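Local coordinates for epoxide hydrolase (PDB 3G02), which probably opens epoxides with water to give vicinal diols, as an enantioselective variant, made by directed evolution, of a fungal alpha/beta hydrolase-fold enzyme, at residues R200-F206 / L335-F341; N218-P223 / T329-K333; I263-S268 / F308-I312. The protein carries 9 engineered substitutions. All coordinates share one frame; numbering follows the deposited sequence.

Contact 1: R200-F206 / L335-F341; sequences RLLGVGF and LYIHKPF. With FMT (formic acid), chain D.
Arg200 reaches out from helix 194-205 and hands an N-H of NH1 to Leu335 O, 2.9 Å away, with a fairly straight N-H...O angle of 154° and the acceptor lying practically in the guanidinium plane. Over one face of that group sits Ile337 CD1, centred above it, while Phe341 CZ comes to 4.1 Å from Arg200 NH2 with ring and guanidinium planes 76° apart. At the guanidinium edge a formic acid molecule, probably from the crystallisation liquor, takes a bond from Arg200 NE to its O2 at 2.7 Å and a weak one from NH2. The bend at chi3 (-68°) turns the flat group into this position, and NH1 is also bonded to Thr361 O. Lys339, from the other segment, extends its chain to the helix and hydrogen-bonds through NZ to Gly203 O at 2.9 Å, coming in from above the plane of that carbonyl; Cys209 O is a further acceptor for the ammonium. A water donates to Gly203 O and accepts from His338 N, so this carbonyl has two donors beyond its own helix. Gly203, without a side chain, lets Ile337 CG2 lie close to the helix; the nearest CA pair, Val204 and Ile337, is 5.4 Å apart. Apolar filling comes from Leu201 CD2 against Leu335 CD2 at 3.9 Å, the two chains side by side, and from Val204 CG2, 4.3 Å from Ile337 CG1. Helix 194-205, which follows the predicted nucleophile Asp193, thus packs against the segment leading into strand 340-345, an inner strand of the sheet, in the helix-on-sheet layering of the alpha/beta hydrolase fold.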
ATOM      1  N   ARG A 200      -4.056  24.266  10.929  1.00 12.43           N
ATOM      2  CA  ARG A 200      -3.689  24.289  12.345  1.00 13.07           C
ATOM      3  C   ARG A 200      -2.357  25.012  12.545  1.00 13.45           C
ATOM      4  O   ARG A 200      -2.242  25.876  13.418  1.00 13.85           O
ATOM      5  CB  ARG A 200      -3.620  22.868  12.919  1.00 13.15           C
ATOM      6  CG  ARG A 200      -3.228  22.813  14.399  1.00 13.06           C
ATOM      7  CD  ARG A 200      -3.432  21.431  15.009  1.00 13.38           C
ATOM      8  NE  ARG A 200      -4.849  21.077  15.108  1.00 13.64           N
ATOM      9  CZ  ARG A 200      -5.644  21.394  16.127  1.00 14.35           C
ATOM     10  NH1 ARG A 200      -5.176  22.079  17.169  1.00 14.67           N
ATOM     11  NH2 ARG A 200      -6.918  21.019  16.112  1.00 14.36           N
ATOM     12  N   LEU A 201      -1.362  24.664  11.730  1.00 13.63           N
ATOM     13  CA  LEU A 201      -0.039  25.289  11.820  1.00 13.68           C
ATOM     14  C   LEU A 201      -0.097  26.790  11.538  1.00 13.86           C
ATOM     15  O   LEU A 201       0.590  27.582  12.197  1.00 14.20           O
ATOM     16  CB  LEU A 201       0.961  24.604  10.886  1.00 13.68           C
ATOM     17  CG  LEU A 201       1.324  23.147  11.189  1.00 13.84           C
ATOM     18  CD1 LEU A 201       2.228  22.605  10.102  1.00 14.99           C
ATOM     19  CD2 LEU A 201       1.986  23.000  12.558  1.00 13.62           C
ATOM     20  N   LEU A 202      -0.921  27.179  10.569  1.00 13.86           N
ATOM     21  CA  LEU A 202      -1.154  28.596  10.285  1.00 14.06           C
ATOM     22  C   LEU A 202      -1.776  29.313  11.486  1.00 14.53           C
ATOM     23  O   LEU A 202      -1.339  30.407  11.861  1.00 14.79           O
ATOM     24  CB  LEU A 202      -2.021  28.763   9.032  1.00 13.79           C
ATOM     25  CG  LEU A 202      -1.328  28.353   7.724  1.00 13.17           C
ATOM     26  CD1 LEU A 202      -2.325  28.172   6.594  1.00 13.36           C
ATOM     27  CD2 LEU A 202      -0.243  29.356   7.334  1.00 13.09           C
ATOM     28  N   GLY A 203      -2.778  28.689  12.098  1.00 14.71           N
ATOM     29  CA  GLY A 203      -3.406  29.241  13.297  1.00 15.25           C
ATOM     30  C   GLY A 203      -2.431  29.379  14.453  1.00 15.83           C
ATOM     31  O   GLY A 203      -2.450  30.375  15.179  1.00 15.92           O
ATOM     32  N   VAL A 204      -1.570  28.379  14.610  1.00 15.95           N
ATOM     33  CA  VAL A 204      -0.626  28.311  15.728  1.00 16.25           C
ATOM     34  C   VAL A 204       0.533  29.309  15.611  1.00 16.65           C
ATOM     35  O   VAL A 204       0.884  29.974  16.594  1.00 16.79           O
ATOM     36  CB  VAL A 204      -0.086  26.861  15.901  1.00 16.42           C
ATOM     37  CG1 VAL A 204       1.100  26.809  16.866  1.00 16.60           C
ATOM     38  CG2 VAL A 204      -1.198  25.938  16.377  1.00 16.24           C
ATOM     39  N   GLY A 205       1.107  29.429  14.418  1.00 16.60           N
ATOM     40  CA  GLY A 205       2.398  30.099  14.271  1.00 16.97           C
ATOM     41  C   GLY A 205       2.515  31.266  13.313  1.00 17.12           C
ATOM     42  O   GLY A 205       3.582  31.876  13.212  1.00 17.43           O
ATOM     43  N   PHE A 206       1.432  31.594  12.616  1.00 16.93           N
ATOM     44  CA  PHE A 206       1.476  32.638  11.598  1.00 17.07           C
ATOM     45  C   PHE A 206       0.556  33.799  11.968  1.00 17.44           C
ATOM     46  O   PHE A 206      -0.666  33.641  12.040  1.00 17.39           O
ATOM     47  CB  PHE A 206       1.144  32.060  10.214  1.00 16.97           C
ATOM     48  CG  PHE A 206       2.204  31.128   9.674  1.00 16.42           C
ATOM     49  CD1 PHE A 206       2.289  29.809  10.121  1.00 16.77           C
ATOM     50  CD2 PHE A 206       3.115  31.567   8.720  1.00 16.25           C
ATOM     51  CE1 PHE A 206       3.264  28.946   9.626  1.00 16.93           C
ATOM     52  CE2 PHE A 206       4.093  30.708   8.217  1.00 16.74           C
ATOM     53  CZ  PHE A 206       4.166  29.398   8.674  1.00 16.29           C
ATOM     54  N   LEU A 335       0.444  22.755  19.719  1.00 21.62           N
ATOM     55  CA  LEU A 335      -0.366  22.963  18.514  1.00 20.94           C
ATOM     56  C   LEU A 335      -1.814  23.379  18.800  1.00 20.29           C
ATOM     57  O   LEU A 335      -2.685  23.272  17.930  1.00 19.99           O
ATOM     58  CB  LEU A 335      -0.325  21.726  17.604  1.00 21.02           C
ATOM     59  CG  LEU A 335       1.044  21.258  17.095  1.00 21.47           C
ATOM     60  CD1 LEU A 335       0.882  20.052  16.183  1.00 22.47           C
ATOM     61  CD2 LEU A 335       1.798  22.378  16.386  1.00 21.92           C
ATOM     62  N   TYR A 336      -2.053  23.863  20.017  1.00 19.57           N
ATOM     63  CA  TYR A 336      -3.347  24.422  20.405  1.00 18.96           C
ATOM     64  C   TYR A 336      -3.606  25.700  19.616  1.00 18.72           C
ATOM     65  O   TYR A 336      -2.743  26.575  19.544  1.00 18.54           O
ATOM     66  CB  TYR A 336      -3.351  24.715  21.908  1.00 19.01           C
ATOM     67  CG  TYR A 336      -4.684  25.139  22.488  1.00 18.73           C
ATOM     68  CD1 TYR A 336      -5.553  24.201  23.044  1.00 18.65           C
ATOM     69  CD2 TYR A 336      -5.065  26.483  22.506  1.00 18.68           C
ATOM     70  CE1 TYR A 336      -6.775  24.584  23.591  1.00 18.97           C
ATOM     71  CE2 TYR A 336      -6.287  26.879  23.052  1.00 18.68           C
ATOM     72  CZ  TYR A 336      -7.131  25.925  23.595  1.00 18.81           C
ATOM     73  OH  TYR A 336      -8.339  26.312  24.135  1.00 19.45           O
ATOM     74  N   ILE A 337      -4.788  25.802  19.012  1.00 18.24           N
ATOM     75  CA  ILE A 337      -5.156  27.005  18.272  1.00 18.06           C
ATOM     76  C   ILE A 337      -5.775  28.021  19.231  1.00 18.47           C
ATOM     77  O   ILE A 337      -6.904  27.845  19.688  1.00 18.45           O
ATOM     78  CB  ILE A 337      -6.128  26.701  17.103  1.00 17.89           C
ATOM     79  CG1 ILE A 337      -5.522  25.655  16.156  1.00 17.66           C
ATOM     80  CG2 ILE A 337      -6.469  27.987  16.347  1.00 17.45           C
ATOM     81  CD1 ILE A 337      -6.533  24.991  15.226  1.00 17.41           C
ATOM     82  N   HIS A 338      -5.022  29.074  19.536  1.00 18.90           N
ATOM     83  CA  HIS A 338      -5.478  30.102  20.476  1.00 19.25           C
ATOM     84  C   HIS A 338      -6.417  31.123  19.833  1.00 19.14           C
ATOM     85  O   HIS A 338      -7.224  31.759  20.519  1.00 19.82           O
ATOM     86  CB  HIS A 338      -4.284  30.795  21.132  1.00 19.52           C
ATOM     87  CG  HIS A 338      -3.503  29.904  22.046  1.00 20.10           C
ATOM     88  ND1 HIS A 338      -3.879  29.669  23.352  1.00 21.40           N
ATOM     89  CD2 HIS A 338      -2.376  29.184  21.843  1.00 21.12           C
ATOM     90  CE1 HIS A 338      -3.012  28.845  23.915  1.00 21.72           C
ATOM     91  NE2 HIS A 338      -2.091  28.535  23.021  1.00 21.40           N
ATOM     92  N   LYS A 339      -6.317  31.254  18.515  1.00 18.59           N
ATOM     93  CA  LYS A 339      -7.189  32.132  17.733  1.00 17.99           C
ATOM     94  C   LYS A 339      -8.592  31.526  17.608  1.00 17.17           C
ATOM     95  O   LYS A 339      -8.766  30.334  17.867  1.00 17.21           O
ATOM     96  CB  LYS A 339      -6.575  32.376  16.355  1.00 18.11           C
ATOM     97  CG  LYS A 339      -5.296  33.194  16.415  1.00 18.49           C
ATOM     98  CD  LYS A 339      -4.443  32.952  15.208  1.00 19.14           C
ATOM     99  CE  LYS A 339      -3.051  33.522  15.406  1.00 19.22           C
ATOM    100  NZ  LYS A 339      -2.172  33.126  14.279  1.00 18.82           N
ATOM    101  N   PRO A 340      -9.599  32.347  17.235  1.00 16.62           N
ATOM    102  CA  PRO A 340     -10.949  31.816  17.031  1.00 16.00           C
ATOM    103  C   PRO A 340     -10.934  30.586  16.123  1.00 15.34           C
ATOM    104  O   PRO A 340     -10.387  30.633  15.018  1.00 15.25           O
ATOM    105  CB  PRO A 340     -11.685  32.977  16.366  1.00 16.18           C
ATOM    106  CG  PRO A 340     -11.003  34.188  16.898  1.00 16.53           C
ATOM    107  CD  PRO A 340      -9.551  33.805  16.999  1.00 16.65           C
ATOM    108  N   PHE A 341     -11.523  29.504  16.624  1.00 14.62           N
ATOM    109  CA  PHE A 341     -11.441  28.185  16.009  1.00 14.25           C
ATOM    110  C   PHE A 341     -12.860  27.661  15.834  1.00 13.79           C
ATOM    111  O   PHE A 341     -13.670  27.712  16.760  1.00 13.77           O
ATOM    112  CB  PHE A 341     -10.589  27.282  16.917  1.00 14.11           C
ATOM    113  CG  PHE A 341     -10.530  25.832  16.506  1.00 14.18           C
ATOM    114  CD1 PHE A 341     -10.405  25.454  15.171  1.00 14.28           C
ATOM    115  CD2 PHE A 341     -10.539  24.841  17.480  1.00 14.20           C
ATOM    116  CE1 PHE A 341     -10.341  24.104  14.822  1.00 14.47           C
ATOM    117  CE2 PHE A 341     -10.465  23.496  17.140  1.00 14.51           C
ATOM    118  CZ  PHE A 341     -10.365  23.127  15.805  1.00 14.62           C
TER
HETATM  119  C   FMT D 409      -5.907  18.933  12.353  1.00 18.33           C
HETATM  120  O1  FMT D 409      -6.141  17.822  11.878  1.00 17.69           O
HETATM  121  O2  FMT D 409      -6.134  19.236  13.525  1.00 18.49           O
HETATM  122  O   HOH W   1      -2.974  30.304  17.961  1.00 25.01           O

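Contact 2: N218-P223 / T329-K333; sequences NMSAPP and TPYQK. Engineered in segment 218-223: Asn218 (natural residue Ala), Ser220 (natural residue Arg). Engineered in segment 329-333: Pro330 (natural residue Met), Tyr331 (natural residue Leu). With FMT (formic acid), chain D.
Met219 lays its CB over the middle of the Tyr331 ring, 4.1 Å from CB to the ring centroid and only 5° off the normal, a clear CH-pi contact with an engineered tyrosine. This is the tight end of the contact. Phe197 and Arg200 of helix 194-205 also pack against the ring, and formic acid O2 lies at its edge, 3.4 Å from Tyr331 CE2. The same formic acid molecule, probably from the crystallisation liquor, accepts from the backbone N of Asn218 through O1 at 2.9 Å. Asn218, itself engineered, puts CB beside the phenolic oxygen, and that hydroxyl has a weak hydrogen bond with Thr321 O. Loop 218-223 leaves strand 209-214 towards the largely helical lid that alpha/beta hydrolases of this kind insert into the core fold, and 329-333 lies on the returning path, so the contact joins both connections near the base of the lid; the Asn218 side chain is about 8 Å from that of Asp193, the predicted nucleophile. Beyond the ring, the Met219 chain, bent at chi3 (-69°), crosses Gln332 at about a right angle and sets CE 3.7 Å from Gln332 NE2. Pro222 CB comes to 3.6 Å from Gln332 NE2. NE2 is satisfied by Thr360 OG1 and by a water that it shares with Ser220 O, while the other end of the amide is fixed from its own segment, Thr329 OG1 donating to Gln332 OE1 at 2.7 Å from 23° off the carbonyl plane. Packing thins towards solvent, where exposed Pro223 and Thr329 meet merely as CG to CB at 4.1 Å; Thr329 is the first residue modelled after the gap at 322-328.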
ATOM      1  N   ASN A 218      -7.396  15.398  12.940  1.00 16.54           N
ATOM      2  CA  ASN A 218      -6.614  14.161  12.896  1.00 17.80           C
ATOM      3  C   ASN A 218      -6.157  13.655  14.274  1.00 18.40           C
ATOM      4  O   ASN A 218      -5.387  12.695  14.369  1.00 18.62           O
ATOM      5  CB  ASN A 218      -5.397  14.375  11.980  1.00 18.14           C
ATOM      6  CG  ASN A 218      -4.785  13.072  11.485  1.00 19.35           C
ATOM      7  OD1 ASN A 218      -3.564  12.972  11.323  1.00 21.03           O
ATOM      8  ND2 ASN A 218      -5.627  12.076  11.227  1.00 20.32           N
ATOM      9  N   MET A 219      -6.649  14.293  15.332  1.00 19.09           N
ATOM     10  CA  MET A 219      -6.232  13.985  16.705  1.00 19.80           C
ATOM     11  C   MET A 219      -6.571  12.563  17.157  1.00 21.02           C
ATOM     12  O   MET A 219      -7.501  11.936  16.646  1.00 21.16           O
ATOM     13  CB  MET A 219      -6.875  14.977  17.679  1.00 19.67           C
ATOM     14  CG  MET A 219      -8.370  14.726  17.910  1.00 19.30           C
ATOM     15  SD  MET A 219      -9.158  15.900  19.015  1.00 18.23           S
ATOM     16  CE  MET A 219      -8.403  15.458  20.584  1.00 18.17           C
ATOM     17  N   SER A 220      -5.802  12.068  18.125  1.00 22.37           N
ATOM     18  CA  SER A 220      -6.156  10.854  18.856  1.00 23.63           C
ATOM     19  C   SER A 220      -6.798  11.250  20.190  1.00 24.26           C
ATOM     20  O   SER A 220      -6.965  12.440  20.468  1.00 24.31           O
ATOM     21  CB  SER A 220      -4.925   9.971  19.078  1.00 23.73           C
ATOM     22  OG  SER A 220      -3.879  10.699  19.699  1.00 24.95           O
ATOM     23  N   ALA A 221      -7.162  10.259  21.003  1.00 25.14           N
ATOM     24  CA  ALA A 221      -7.799  10.510  22.301  1.00 26.00           C
ATOM     25  C   ALA A 221      -6.965  11.441  23.187  1.00 26.65           C
ATOM     26  O   ALA A 221      -5.757  11.235  23.331  1.00 26.89           O
ATOM     27  CB  ALA A 221      -8.079   9.199  23.021  1.00 26.01           C
ATOM     28  N   PRO A 222      -7.604  12.479  23.765  1.00 27.23           N
ATOM     29  CA  PRO A 222      -6.894  13.409  24.644  1.00 27.71           C
ATOM     30  C   PRO A 222      -6.533  12.761  25.985  1.00 28.35           C
ATOM     31  O   PRO A 222      -7.421  12.272  26.689  1.00 28.36           O
ATOM     32  CB  PRO A 222      -7.895  14.555  24.834  1.00 27.72           C
ATOM     33  CG  PRO A 222      -9.226  13.946  24.598  1.00 27.34           C
ATOM     34  CD  PRO A 222      -9.027  12.836  23.613  1.00 27.27           C
ATOM     35  N   PRO A 223      -5.230  12.754  26.331  1.00 28.80           N
ATOM     36  CA  PRO A 223      -4.704  12.083  27.526  1.00 29.21           C
ATOM     37  C   PRO A 223      -5.419  12.464  28.824  1.00 29.48           C
ATOM     38  O   PRO A 223      -5.726  11.587  29.635  1.00 29.74           O
ATOM     39  CB  PRO A 223      -3.242  12.542  27.569  1.00 29.25           C
ATOM     40  CG  PRO A 223      -2.904  12.833  26.152  1.00 29.18           C
ATOM     41  CD  PRO A 223      -4.156  13.415  25.564  1.00 28.89           C
ATOM     42  N   THR A 329       0.820  14.892  23.736  1.00 29.18           N
ATOM     43  CA  THR A 329      -0.300  15.829  23.826  1.00 28.99           C
ATOM     44  C   THR A 329      -0.075  17.123  23.005  1.00 28.53           C
ATOM     45  O   THR A 329      -0.330  18.228  23.498  1.00 28.64           O
ATOM     46  CB  THR A 329      -0.648  16.142  25.315  1.00 29.17           C
ATOM     47  OG1 THR A 329      -1.763  17.037  25.383  1.00 30.09           O
ATOM     48  CG2 THR A 329       0.549  16.752  26.061  1.00 29.18           C
ATOM     49  N   PRO A 330       0.381  16.986  21.740  1.00 28.00           N
ATOM     50  CA  PRO A 330       0.712  18.171  20.935  1.00 27.46           C
ATOM     51  C   PRO A 330      -0.484  19.084  20.634  1.00 26.88           C
ATOM     52  O   PRO A 330      -0.332  20.306  20.633  1.00 26.67           O
ATOM     53  CB  PRO A 330       1.266  17.572  19.634  1.00 27.49           C
ATOM     54  CG  PRO A 330       0.688  16.201  19.569  1.00 27.81           C
ATOM     55  CD  PRO A 330       0.609  15.738  20.986  1.00 28.09           C
ATOM     56  N   TYR A 331      -1.654  18.491  20.398  1.00 26.30           N
ATOM     57  CA  TYR A 331      -2.863  19.246  20.052  1.00 25.83           C
ATOM     58  C   TYR A 331      -3.370  20.121  21.201  1.00 25.44           C
ATOM     59  O   TYR A 331      -3.966  21.174  20.968  1.00 25.19           O
ATOM     60  CB  TYR A 331      -3.973  18.299  19.577  1.00 25.99           C
ATOM     61  CG  TYR A 331      -3.734  17.693  18.208  1.00 26.03           C
ATOM     62  CD1 TYR A 331      -2.919  16.571  18.051  1.00 26.15           C
ATOM     63  CD2 TYR A 331      -4.332  18.236  17.074  1.00 26.08           C
ATOM     64  CE1 TYR A 331      -2.696  16.011  16.792  1.00 26.31           C
ATOM     65  CE2 TYR A 331      -4.117  17.684  15.810  1.00 26.11           C
ATOM     66  CZ  TYR A 331      -3.299  16.575  15.678  1.00 26.32           C
ATOM     67  OH  TYR A 331      -3.083  16.028  14.432  1.00 26.56           O
ATOM     68  N   GLN A 332      -3.125  19.680  22.434  1.00 25.05           N
ATOM     69  CA  GLN A 332      -3.555  20.409  23.630  1.00 24.82           C
ATOM     70  C   GLN A 332      -2.497  21.400  24.105  1.00 24.66           C
ATOM     71  O   GLN A 332      -2.797  22.324  24.868  1.00 24.69           O
ATOM     72  CB  GLN A 332      -3.889  19.436  24.767  1.00 24.85           C
ATOM     73  CG  GLN A 332      -5.103  18.542  24.521  1.00 24.74           C
ATOM     74  CD  GLN A 332      -4.813  17.369  23.594  1.00 24.92           C
ATOM     75  OE1 GLN A 332      -3.669  16.926  23.461  1.00 25.07           O
ATOM     76  NE2 GLN A 332      -5.857  16.858  22.953  1.00 24.13           N
ATOM     77  N   LYS A 333      -1.261  21.201  23.656  1.00 24.37           N
ATOM     78  CA  LYS A 333      -0.139  22.024  24.091  1.00 24.25           C
ATOM     79  C   LYS A 333       0.392  22.902  22.957  1.00 23.70           C
ATOM     80  O   LYS A 333      -0.199  23.938  22.649  1.00 23.46           O
ATOM     81  CB  LYS A 333       0.973  21.149  24.688  1.00 24.55           C
ATOM     82  CG  LYS A 333       0.661  20.568  26.066  1.00 25.79           C
ATOM     83  CD  LYS A 333       1.140  21.484  27.185  1.00 27.44           C
ATOM     84  CE  LYS A 333       0.802  20.921  28.558  1.00 28.57           C
ATOM     85  NZ  LYS A 333      -0.639  21.088  28.899  1.00 29.43           N
TER
HETATM   86  C   FMT D 409      -5.907  18.933  12.353  1.00 18.33           C
HETATM   87  O1  FMT D 409      -6.141  17.822  11.878  1.00 17.69           O
HETATM   88  O2  FMT D 409      -6.134  19.236  13.525  1.00 18.49           O
HETATM   89  O   HOH W   2      -5.277  14.322  21.525  1.00 28.14           O

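Contact 3: I263-S268 / F308-I312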
ATOM      1  N   ILE A 263       5.416   3.508  -3.903  1.00  5.82           N
ATOM      2  CA  ILE A 263       4.011   3.644  -4.275  1.00  5.63           C
ATOM      3  C   ILE A 263       3.824   4.716  -5.361  1.00  5.88           C
ATOM      4  O   ILE A 263       2.973   4.564  -6.233  1.00  5.79           O
ATOM      5  CB  ILE A 263       3.075   3.816  -3.037  1.00  5.25           C
ATOM      6  CG1 ILE A 263       1.592   3.708  -3.432  1.00  5.72           C
ATOM      7  CG2 ILE A 263       3.360   5.115  -2.287  1.00  5.45           C
ATOM      8  CD1 ILE A 263       1.187   2.378  -4.080  1.00  5.35           C
ATOM      9  N   GLY A 264       4.647   5.764  -5.328  1.00  6.25           N
ATOM     10  CA  GLY A 264       4.640   6.773  -6.386  1.00  6.80           C
ATOM     11  C   GLY A 264       4.900   6.160  -7.748  1.00  7.18           C
ATOM     12  O   GLY A 264       4.204   6.462  -8.715  1.00  7.42           O
ATOM     13  N   HIS A 265       5.895   5.280  -7.825  1.00  7.33           N
ATOM     14  CA  HIS A 265       6.201   4.593  -9.080  1.00  7.71           C
ATOM     15  C   HIS A 265       5.108   3.609  -9.481  1.00  7.62           C
ATOM     16  O   HIS A 265       4.725   3.545 -10.647  1.00  8.14           O
ATOM     17  CB  HIS A 265       7.552   3.892  -8.996  1.00  8.06           C
ATOM     18  CG  HIS A 265       8.717   4.813  -9.179  1.00  9.67           C
ATOM     19  ND1 HIS A 265       9.024   5.384 -10.395  1.00 12.19           N
ATOM     20  CD2 HIS A 265       9.647   5.262  -8.305  1.00 10.90           C
ATOM     21  CE1 HIS A 265      10.096   6.146 -10.262  1.00 11.75           C
ATOM     22  NE2 HIS A 265      10.491   6.090  -9.004  1.00 11.58           N
ATOM     23  N   VAL A 266       4.606   2.856  -8.504  1.00  7.17           N
ATOM     24  CA  VAL A 266       3.519   1.907  -8.735  1.00  6.80           C
ATOM     25  C   VAL A 266       2.295   2.579  -9.394  1.00  6.71           C
ATOM     26  O   VAL A 266       1.796   2.116 -10.421  1.00  6.82           O
ATOM     27  CB  VAL A 266       3.130   1.178  -7.416  1.00  6.60           C
ATOM     28  CG1 VAL A 266       1.798   0.449  -7.543  1.00  6.59           C
ATOM     29  CG2 VAL A 266       4.229   0.212  -7.011  1.00  6.66           C
ATOM     30  N   LEU A 267       1.815   3.673  -8.811  1.00  6.85           N
ATOM     31  CA  LEU A 267       0.608   4.325  -9.330  1.00  7.36           C
ATOM     32  C   LEU A 267       0.838   5.176 -10.578  1.00  7.95           C
ATOM     33  O   LEU A 267      -0.107   5.457 -11.326  1.00  9.41           O
ATOM     34  CB  LEU A 267      -0.079   5.147  -8.238  1.00  7.27           C
ATOM     35  CG  LEU A 267      -0.459   4.372  -6.973  1.00  7.03           C
ATOM     36  CD1 LEU A 267      -1.290   5.269  -6.114  1.00  7.71           C
ATOM     37  CD2 LEU A 267      -1.209   3.074  -7.272  1.00  7.71           C
ATOM     38  N   SER A 268       2.088   5.571 -10.808  1.00  8.08           N
ATOM     39  CA  SER A 268       2.447   6.291 -12.028  1.00  8.42           C
ATOM     40  C   SER A 268       2.527   5.375 -13.241  1.00  8.41           C
ATOM     41  O   SER A 268       2.460   5.855 -14.376  1.00  8.45           O
ATOM     42  CB  SER A 268       3.786   6.995 -11.847  1.00  8.38           C
ATOM     43  OG  SER A 268       3.689   8.017 -10.872  1.00  9.37           O
ATOM     44  N   PHE A 308       0.192  12.260  -7.963  1.00  6.92           N
ATOM     45  CA  PHE A 308       0.324  11.307  -6.875  1.00  6.51           C
ATOM     46  C   PHE A 308       1.739  11.206  -6.277  1.00  6.69           C
ATOM     47  O   PHE A 308       1.890  11.330  -5.060  1.00  6.97           O
ATOM     48  CB  PHE A 308      -0.209   9.908  -7.209  1.00  6.54           C
ATOM     49  CG  PHE A 308      -0.033   8.958  -6.073  1.00  5.97           C
ATOM     50  CD1 PHE A 308      -0.984   8.898  -5.057  1.00  5.38           C
ATOM     51  CD2 PHE A 308       1.129   8.201  -5.961  1.00  6.39           C
ATOM     52  CE1 PHE A 308      -0.801   8.061  -3.967  1.00  5.35           C
ATOM     53  CE2 PHE A 308       1.325   7.361  -4.870  1.00  5.59           C
ATOM     54  CZ  PHE A 308       0.357   7.286  -3.876  1.00  6.21           C
ATOM     55  N   PRO A 309       2.767  10.949  -7.116  1.00  6.79           N
ATOM     56  CA  PRO A 309       4.095  10.787  -6.516  1.00  7.10           C
ATOM     57  C   PRO A 309       4.644  12.041  -5.830  1.00  7.21           C
ATOM     58  O   PRO A 309       5.532  11.928  -4.979  1.00  7.57           O
ATOM     59  CB  PRO A 309       4.976  10.400  -7.710  1.00  7.25           C
ATOM     60  CG  PRO A 309       4.248  10.925  -8.904  1.00  7.78           C
ATOM     61  CD  PRO A 309       2.800  10.740  -8.579  1.00  6.68           C
ATOM     62  N   ARG A 310       4.120  13.210  -6.196  1.00  7.11           N
ATOM     63  CA  ARG A 310       4.587  14.486  -5.651  1.00  7.38           C
ATOM     64  C   ARG A 310       3.802  14.928  -4.420  1.00  7.41           C
ATOM     65  O   ARG A 310       4.340  15.585  -3.528  1.00  7.71           O
ATOM     66  CB  ARG A 310       4.493  15.579  -6.724  1.00  7.30           C
ATOM     67  CG  ARG A 310       5.193  15.232  -8.034  1.00  7.79           C
ATOM     68  CD  ARG A 310       5.180  16.400  -9.013  1.00  7.56           C
ATOM     69  NE  ARG A 310       3.839  16.711  -9.519  1.00  7.85           N
ATOM     70  CZ  ARG A 310       3.205  17.872  -9.339  1.00  8.17           C
ATOM     71  NH1 ARG A 310       3.762  18.856  -8.633  1.00  7.61           N
ATOM     72  NH2 ARG A 310       1.998  18.046  -9.865  1.00  7.63           N
ATOM     73  N   ALA A 311       2.522  14.568  -4.376  1.00  7.44           N
ATOM     74  CA  ALA A 311       1.608  15.071  -3.355  1.00  7.32           C
ATOM     75  C   ALA A 311       1.772  14.377  -2.011  1.00  7.33           C
ATOM     76  O   ALA A 311       1.412  14.931  -0.969  1.00  7.90           O
ATOM     77  CB  ALA A 311       0.179  14.922  -3.839  1.00  7.81           C
ATOM     78  N   ILE A 312       2.301  13.161  -2.031  1.00  7.06           N
ATOM     79  CA  ILE A 312       2.298  12.343  -0.819  1.00  6.85           C
ATOM     80  C   ILE A 312       3.446  12.634   0.154  1.00  7.25           C
ATOM     81  O   ILE A 312       3.548  11.993   1.199  1.00  7.30           O
ATOM     82  CB  ILE A 312       2.189  10.833  -1.144  1.00  6.43           C
ATOM     83  CG1 ILE A 312       3.364  10.365  -2.015  1.00  7.07           C
ATOM     84  CG2 ILE A 312       0.833  10.537  -1.813  1.00  6.46           C
ATOM     85  CD1 ILE A 312       3.437   8.861  -2.172  1.00  7.18           C
TER
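Gly264 O is gripped twice from one turn further along its helix: Ser268 N donates at 3.1 Å and Ser268 OG at 2.7 Å, reaching the oxygen from opposite faces of its carbonyl plane. The serine chi1 of -66° folds OG back beside its own backbone N, and there Ser268 OG also lies 3.6 Å from Pro309 CG on the other segment. Since Gly264 carries no side chain, the helices come very close, with the CA atoms of Gly264 and Pro309 4.1 Å apart. Phe308 packs beside this approach. Leu267 CD1 stands over the centre of its ring, 3.4 Å from the centroid and 10° off the normal, a CH-pi contact, while Ile312 CG2 covers the opposite face nearer the rim. Both helices, 260-268 and 307-311, belong to the helical lid over the hydrolase core, and Tyr315, a predicted proton donor, follows closely in the chain, its side chain about 4 Å from that of Ile312. The Ile263 and Phe308 side chains cross at about a right angle, Ile263 CG1 3.8 Å from Phe308 CZ, and Ile263 CG2 lies 3.7 Å from Ile312 CD1. His256 makes an edge-to-face contact with Phe308, and Trp277 also meets that ring. Val266 and Leu267 also touch Val266 of the second subunit.

Contacts 1 and 2 adjoin, their centres 14 Å apart: Leu335 N probably hydrogen-bonds to Pro330 O, and they share the formic acid. Contact 3 lies about 31 Å from contact 1 and 30 Å from contact 2, between centres, and falls in the sequence both enclose. It is the fully buried one, helix against helix within the lid, with mainly apolar packing between its segments, and reaches the subunit interface. Contact 1, partly buried, joins helix to strand in the hydrolase core through charged side chains bonded to main-chain carbonyls. Contact 2, between loops, grades from buried aromatic packing through a water bridge to exposed surface.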